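Local coordinates for protein mannan endo-1,6-alpha-mannosidase (Chaetomium thermophilum, PDB 6RY0) that probably acts as a GPI-anchor-directed transglycosidase of glycosyl hydrolase family 76, helping to move GPI-anchored glycoproteins into the fungal cell wall, at residues 160-163 with 164-168; 215-218 with 219-223. All coordinates share one frame; numbering follows the deposited sequence.

Contact 1 of 2, residues 160-163 with 164-168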
ATOM      1  N   GLN A 160     -11.288  10.593   0.358  1.00  6.61           N
ATOM      2  CA  GLN A 160     -12.614  10.612   0.945  1.00  6.46           C
ATOM      3  C   GLN A 160     -13.636   9.868   0.102  1.00  6.42           C
ATOM      4  O   GLN A 160     -14.522   9.214   0.641  1.00  6.68           O
ATOM      5  CB  GLN A 160     -13.107  12.060   1.123  1.00  6.87           C
ATOM      6  CG  GLN A 160     -12.358  12.821   2.184  1.00  6.71           C
ATOM      7  CD  GLN A 160     -12.796  14.258   2.229  1.00  7.19           C
ATOM      8  OE1 GLN A 160     -12.895  14.921   1.206  1.00  7.71           O
ATOM      9  NE2 GLN A 160     -13.040  14.754   3.426  1.00  8.72           N
ATOM     10  N   ALA A 161     -13.529   9.962  -1.227  1.00  6.49           N
ATOM     11  CA  ALA A 161     -14.475   9.271  -2.095  1.00  6.69           C
ATOM     12  C   ALA A 161     -14.308   7.766  -2.005  1.00  6.31           C
ATOM     13  O   ALA A 161     -15.285   7.034  -1.914  1.00  7.03           O
ATOM     14  CB  ALA A 161     -14.308   9.731  -3.523  1.00  7.36           C
ATOM     15  N   VAL A 162     -13.066   7.303  -2.027  1.00  6.24           N
ATOM     16  CA  VAL A 162     -12.823   5.874  -1.849  1.00  6.54           C
ATOM     17  C   VAL A 162     -13.391   5.397  -0.526  1.00  6.31           C
ATOM     18  O   VAL A 162     -14.141   4.421  -0.480  1.00  6.97           O
ATOM     19  CB  VAL A 162     -11.326   5.519  -2.011  1.00  6.24           C
ATOM     20  CG1 VAL A 162     -11.092   4.073  -1.622  1.00  6.94           C
ATOM     21  CG2 VAL A 162     -10.875   5.803  -3.433  1.00  6.72           C
ATOM     22  N   TRP A 163     -13.050   6.082   0.553  1.00  6.54           N
ATOM     23  CA  TRP A 163     -13.507   5.675   1.862  1.00  7.20           C
ATOM     24  C   TRP A 163     -15.041   5.655   1.922  1.00  6.94           C
ATOM     25  O   TRP A 163     -15.643   4.727   2.453  1.00  7.26           O
ATOM     26  CB  TRP A 163     -12.910   6.613   2.929  1.00  7.74           C
ATOM     27  CG  TRP A 163     -13.343   6.234   4.333  1.00  7.85           C
ATOM     28  CD1 TRP A 163     -12.715   5.369   5.176  1.00  7.86           C
ATOM     29  CD2 TRP A 163     -14.510   6.669   4.999  1.00  7.67           C
ATOM     30  NE1 TRP A 163     -13.427   5.231   6.324  1.00  7.42           N
ATOM     31  CE2 TRP A 163     -14.549   6.013   6.237  1.00  7.77           C
ATOM     32  CE3 TRP A 163     -15.535   7.574   4.674  1.00  8.08           C
ATOM     33  CZ2 TRP A 163     -15.585   6.213   7.143  1.00  8.64           C
ATOM     34  CZ3 TRP A 163     -16.547   7.780   5.552  1.00  9.42           C
ATOM     35  CH2 TRP A 163     -16.582   7.095   6.776  1.00  9.33           C
ATOM     36  N   THR A 164     -15.677   6.712   1.390  1.00  6.71           N
ATOM     37  CA  THR A 164     -17.122   6.815   1.453  1.00  7.30           C
ATOM     38  C   THR A 164     -17.785   5.668   0.694  1.00  7.35           C
ATOM     39  O   THR A 164     -18.752   5.061   1.185  1.00  8.05           O
ATOM     40  CB  THR A 164     -17.578   8.183   0.932  1.00  8.09           C
ATOM     41  OG1 THR A 164     -17.115   9.206   1.816  1.00  8.30           O
ATOM     42  CG2 THR A 164     -19.098   8.232   0.861  1.00  9.15           C
ATOM     43  N   THR A 165     -17.305   5.338  -0.494  1.00  7.04           N
ATOM     44  CA  THR A 165     -17.862   4.225  -1.229  1.00  7.37           C
ATOM     45  C   THR A 165     -17.654   2.920  -0.487  1.00  7.38           C
ATOM     46  O   THR A 165     -18.509   2.016  -0.567  1.00  8.33           O
ATOM     47  CB  THR A 165     -17.348   4.128  -2.672  1.00  8.66           C
ATOM     48  OG1 THR A 165     -15.958   3.799  -2.691  1.00 10.09           O
ATOM     49  CG2 THR A 165     -17.655   5.372  -3.487  1.00  9.64           C
ATOM     50  N   GLN A 166     -16.554   2.786   0.235  1.00  7.40           N
ATOM     51  CA  GLN A 166     -16.275   1.581   1.017  1.00  7.57           C
ATOM     52  C   GLN A 166     -17.122   1.490   2.271  1.00  8.27           C
ATOM     53  O   GLN A 166     -17.356   0.394   2.763  1.00  9.59           O
ATOM     54  CB  GLN A 166     -14.770   1.469   1.323  1.00  7.57           C
ATOM     55  CG  GLN A 166     -13.997   1.158   0.080  1.00  8.36           C
ATOM     56  CD  GLN A 166     -12.559   0.895   0.263  1.00 11.90           C
ATOM     57  OE1 GLN A 166     -12.041   1.001   1.355  1.00 16.55           O
ATOM     58  NE2 GLN A 166     -11.906   0.490  -0.812  1.00 13.46           N
ATOM     59  N   ALA A 167     -17.592   2.630   2.769  1.00  8.46           N
ATOM     60  CA  ALA A 167     -18.491   2.708   3.924  1.00  8.65           C
ATOM     61  C   ALA A 167     -19.958   2.536   3.537  1.00  9.31           C
ATOM     62  O   ALA A 167     -20.817   2.459   4.394  1.00 11.04           O
ATOM     63  CB  ALA A 167     -18.314   4.043   4.619  1.00  8.83           C
ATOM     64  N   SER A 168     -20.276   2.471   2.245  1.00  9.57           N
ATOM     65  CA  SER A 168     -21.652   2.460   1.793  1.00  9.82           C
ATOM     66  C   SER A 168     -22.350   1.205   2.299  1.00 10.00           C
ATOM     67  O   SER A 168     -21.752   0.133   2.364  1.00 10.12           O
ATOM     68  CB  SER A 168     -21.661   2.563   0.272  1.00 10.91           C
ATOM     69  OG  SER A 168     -22.954   2.808  -0.255  1.00 11.39           O
TER
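Trp-163 and Thr-164, neighbours on the last turns of helix 155-167, carry this local contact, each reaching a residue four positions along the chain. Holding CG anti to its backbone N (chi1 -180°), Trp-163 swings its indole out beside its own carbonyl carbon, toward the C-terminal end of the helix. There the methyl of Ala-167 lies over one face of the ring, a CH-pi contact with CB 4.2 Å from the centroid of the six-membered ring and close to its normal. The backbone joins the same pair: Ala-167 N donates to Trp-163 O at 2.9 Å, with the bond bent to 135°. Phe-202 of helix 196-213 stacks on the indole, while Tyr-218 and Trp-221 of helix 216-231 meet it edge-to-face.

Thr-164 turns its hydroxyl back along the helix, and OG1 donates to Gln-160 O at 2.8 Å. The same oxygen takes the Thr-164 amide N at 2.9 Å, the two donors arriving from opposite faces of the carbonyl plane. Two residues on, Val-162 O is likewise doubly engaged, accepting Gln-166 N at 3.0 Å and Thr-165 OG1 at 2.9 Å. Gln-130 of helix 127-142 hydrogen-bonds Thr-165 OG1 through NE2 and Gln-166 NE2 through OE1. Val-162 CG1 runs alongside the Gln-166 amide, 3.8 Å from NE2. Two threonine hydroxyls thus serve main-chain carbonyls near the end of the helix, in a largely buried stretch, while the indole gives the same turn an aromatic surface for packing against its neighbours.

Contact 2 of 2, residues 215-218 with 219-223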
ATOM      1  N   ASN A 215     -11.938  14.503  11.914  1.00  8.93           N
ATOM      2  CA  ASN A 215     -13.328  14.090  11.965  1.00  8.90           C
ATOM      3  C   ASN A 215     -13.454  12.697  12.571  1.00  8.88           C
ATOM      4  O   ASN A 215     -12.900  11.724  12.058  1.00  8.94           O
ATOM      5  CB  ASN A 215     -13.930  14.139  10.559  1.00  8.58           C
ATOM      6  CG  ASN A 215     -15.386  13.819  10.535  1.00  9.29           C
ATOM      7  OD1 ASN A 215     -15.765  12.651  10.668  1.00 10.05           O
ATOM      8  ND2 ASN A 215     -16.204  14.797  10.299  1.00 11.31           N
ATOM      9  N   ASN A 216     -14.192  12.593  13.656  1.00  9.10           N
ATOM     10  CA  ASN A 216     -14.239  11.348  14.408  0.58  9.49           C
ATOM     11  C   ASN A 216     -15.036  10.238  13.755  1.00  9.06           C
ATOM     12  O   ASN A 216     -14.863   9.090  14.128  1.00 10.10           O
ATOM     13  CB  ASN A 216     -14.820  11.578  15.789  0.58 11.75           C
ATOM     14  CG  ASN A 216     -13.882  12.313  16.701  0.58 13.96           C
ATOM     15  OD1 ASN A 216     -12.672  12.347  16.504  0.58 14.54           O
ATOM     16  ND2 ASN A 216     -14.441  12.906  17.739  0.58 16.75           N
ATOM     17  N   THR A 217     -15.899  10.541  12.781  1.00  8.62           N
ATOM     18  CA  THR A 217     -16.658   9.483  12.150  1.00  8.67           C
ATOM     19  C   THR A 217     -15.734   8.532  11.387  1.00  7.88           C
ATOM     20  O   THR A 217     -15.977   7.333  11.359  1.00  8.66           O
ATOM     21  CB  THR A 217     -17.773  10.055  11.291  1.00  9.09           C
ATOM     22  OG1 THR A 217     -18.668  10.733  12.169  1.00 10.93           O
ATOM     23  CG2 THR A 217     -18.508   8.963  10.518  1.00  9.67           C
ATOM     24  N   TYR A 218     -14.669   9.075  10.795  1.00  7.50           N
ATOM     25  CA  TYR A 218     -13.678   8.211  10.179  1.00  7.53           C
ATOM     26  C   TYR A 218     -13.102   7.227  11.205  1.00  7.56           C
ATOM     27  O   TYR A 218     -12.909   6.034  10.928  1.00  8.22           O
ATOM     28  CB  TYR A 218     -12.531   9.016   9.576  1.00  7.50           C
ATOM     29  CG  TYR A 218     -12.888   9.915   8.435  1.00  7.29           C
ATOM     30  CD1 TYR A 218     -13.372   9.409   7.230  1.00  7.52           C
ATOM     31  CD2 TYR A 218     -12.663  11.281   8.510  1.00  7.46           C
ATOM     32  CE1 TYR A 218     -13.632  10.255   6.166  1.00  7.52           C
ATOM     33  CE2 TYR A 218     -12.949  12.128   7.443  1.00  7.58           C
ATOM     34  CZ  TYR A 218     -13.413  11.613   6.278  1.00  8.01           C
ATOM     35  OH  TYR A 218     -13.680  12.515   5.265  1.00  9.06           O
ATOM     36  N   ALA A 219     -12.749   7.743  12.367  1.00  8.02           N
ATOM     37  CA  ALA A 219     -12.130   6.939  13.425  1.00  8.34           C
ATOM     38  C   ALA A 219     -13.070   5.895  13.964  1.00  8.29           C
ATOM     39  O   ALA A 219     -12.647   4.792  14.276  1.00  8.61           O
ATOM     40  CB  ALA A 219     -11.673   7.847  14.549  1.00  9.76           C
ATOM     41  N   GLU A 220     -14.348   6.239  14.116  0.90  7.83           N
ATOM     42  CA  GLU A 220     -15.304   5.259  14.641  0.90  8.56           C
ATOM     43  C   GLU A 220     -15.455   4.083  13.678  0.90  7.77           C
ATOM     44  O   GLU A 220     -15.505   2.923  14.102  0.90  8.10           O
ATOM     45  CB  GLU A 220     -16.650   5.939  14.901  0.90 11.81           C
ATOM     46  CG  GLU A 220     -16.659   7.020  15.919  0.90 18.27           C
ATOM     47  CD  GLU A 220     -17.905   7.900  15.835  0.90 24.18           C
ATOM     48  OE1 GLU A 220     -18.859   7.582  15.072  0.90 26.25           O
ATOM     49  OE2 GLU A 220     -17.932   8.932  16.537  0.90 27.03           O
ATOM     50  N   TRP A 221     -15.484   4.362  12.374  1.00  7.95           N
ATOM     51  CA  TRP A 221     -15.482   3.288  11.384  1.00  7.91           C
ATOM     52  C   TRP A 221     -14.203   2.459  11.454  1.00  7.94           C
ATOM     53  O   TRP A 221     -14.240   1.227  11.351  1.00  8.42           O
ATOM     54  CB  TRP A 221     -15.679   3.846   9.986  1.00  8.06           C
ATOM     55  CG  TRP A 221     -17.085   3.980   9.544  1.00  8.43           C
ATOM     56  CD1 TRP A 221     -17.839   5.128   9.472  1.00  9.91           C
ATOM     57  CD2 TRP A 221     -17.880   2.949   8.986  1.00  9.43           C
ATOM     58  NE1 TRP A 221     -19.053   4.864   8.903  1.00 10.61           N
ATOM     59  CE2 TRP A 221     -19.096   3.533   8.566  1.00  9.91           C
ATOM     60  CE3 TRP A 221     -17.667   1.600   8.777  1.00 10.98           C
ATOM     61  CZ2 TRP A 221     -20.087   2.800   7.937  1.00 12.10           C
ATOM     62  CZ3 TRP A 221     -18.657   0.871   8.184  1.00 12.71           C
ATOM     63  CH2 TRP A 221     -19.852   1.465   7.771  1.00 12.67           C
ATOM     64  N   ALA A 222     -13.063   3.131  11.569  1.00  7.77           N
ATOM     65  CA  ALA A 222     -11.796   2.390  11.633  1.00  8.33           C
ATOM     66  C   ALA A 222     -11.794   1.453  12.825  1.00  7.90           C
ATOM     67  O   ALA A 222     -11.392   0.293  12.720  1.00  8.93           O
ATOM     68  CB  ALA A 222     -10.650   3.370  11.690  1.00  8.78           C
ATOM     69  N   GLU A 223     -12.244   1.944  13.982  1.00  8.45           N
ATOM     70  CA  GLU A 223     -12.362   1.134  15.211  0.50  9.31           C
ATOM     71  C   GLU A 223     -13.236  -0.093  14.919  1.00  8.67           C
ATOM     72  O   GLU A 223     -12.915  -1.224  15.304  1.00  9.58           O
ATOM     73  CB  GLU A 223     -12.966   1.943  16.407  0.50 10.90           C
ATOM     74  CG  GLU A 223     -12.223   3.241  16.972  0.50 13.02           C
ATOM     75  CD  GLU A 223     -11.353   3.036  18.253  0.50 12.99           C
ATOM     76  OE1 GLU A 223     -11.216   1.852  18.638  0.50 15.18           O
ATOM     77  OE2 GLU A 223     -10.773   4.054  18.847  0.50 10.97           O
TER
HETATM   78  O   HOH W   1     -18.791  10.758  14.938  1.00 34.60           O
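Thr-217 keeps CG2 anti to its backbone N while OG1 (chi1 -64°) lies anti to the carbonyl carbon, a split that sends the methyl toward Trp-221 and the hydroxyl toward the water beside Glu-220. These residues form the first turns of helix 216-231, which opens with an N-cap: Asn-215 OD1 accepts from Thr-217 N at 3.0 Å. That capping bond is bent, and the amide sits above the carboxamide plane rather than on a lone pair.

Along the helix, Thr-217 and Trp-221 lie side by side and point the same way. The methyl CG2 is 4.0 Å from Trp-221 CD1, and the same ring atom meets Thr-217 O at 3.4 Å, the oxygen lying at the edge of the indole near its plane. Thr-217 O also receives the amide of Trp-221, a nearly straight bond at 169°. Glu-220 places CG anti to its carbonyl carbon, back beside the preceding turn and 3.3 Å from Asn-216 O, the acceptor of the Glu-220 amide, and runs extended from there.

On the inner side, the methyls of Ala-219 and Ala-222 pack on helices 196-213 and 261-278, and Tyr-218 OH is hydrogen-bonded to Gln-160 NE2 of helix 155-167. The helix start is polar and hydrated where Thr-217 and Glu-220 stand, with the alanine methyls packed against the neighbouring helices. One water bridges the two polar side chains: it lies 2.8 Å from Thr-217 OG1 and donates to Glu-220 OE2 at 2.6 Å.

In the fold
From the N terminus, the chain first passes contact 1 at the end of helix 155-167, then runs through strand 193-195 and helix 196-213 before opening contact 2 at the start of helix 216-231. Each contact spans adjoining segments and closes no long loop; they follow in series, without nesting or crossing, their centres about 12 Å apart. They nevertheless touch: besides the glutamine-tyrosine bond and the aromatic contacts, Ala-167 O packs 3.6 Å from Trp-221 CZ2. The C-terminal half of helix 155-167 is thereby tied to the start of helix 216-231, with helix 196-213 touching both, within this mainly helical family 76 fold.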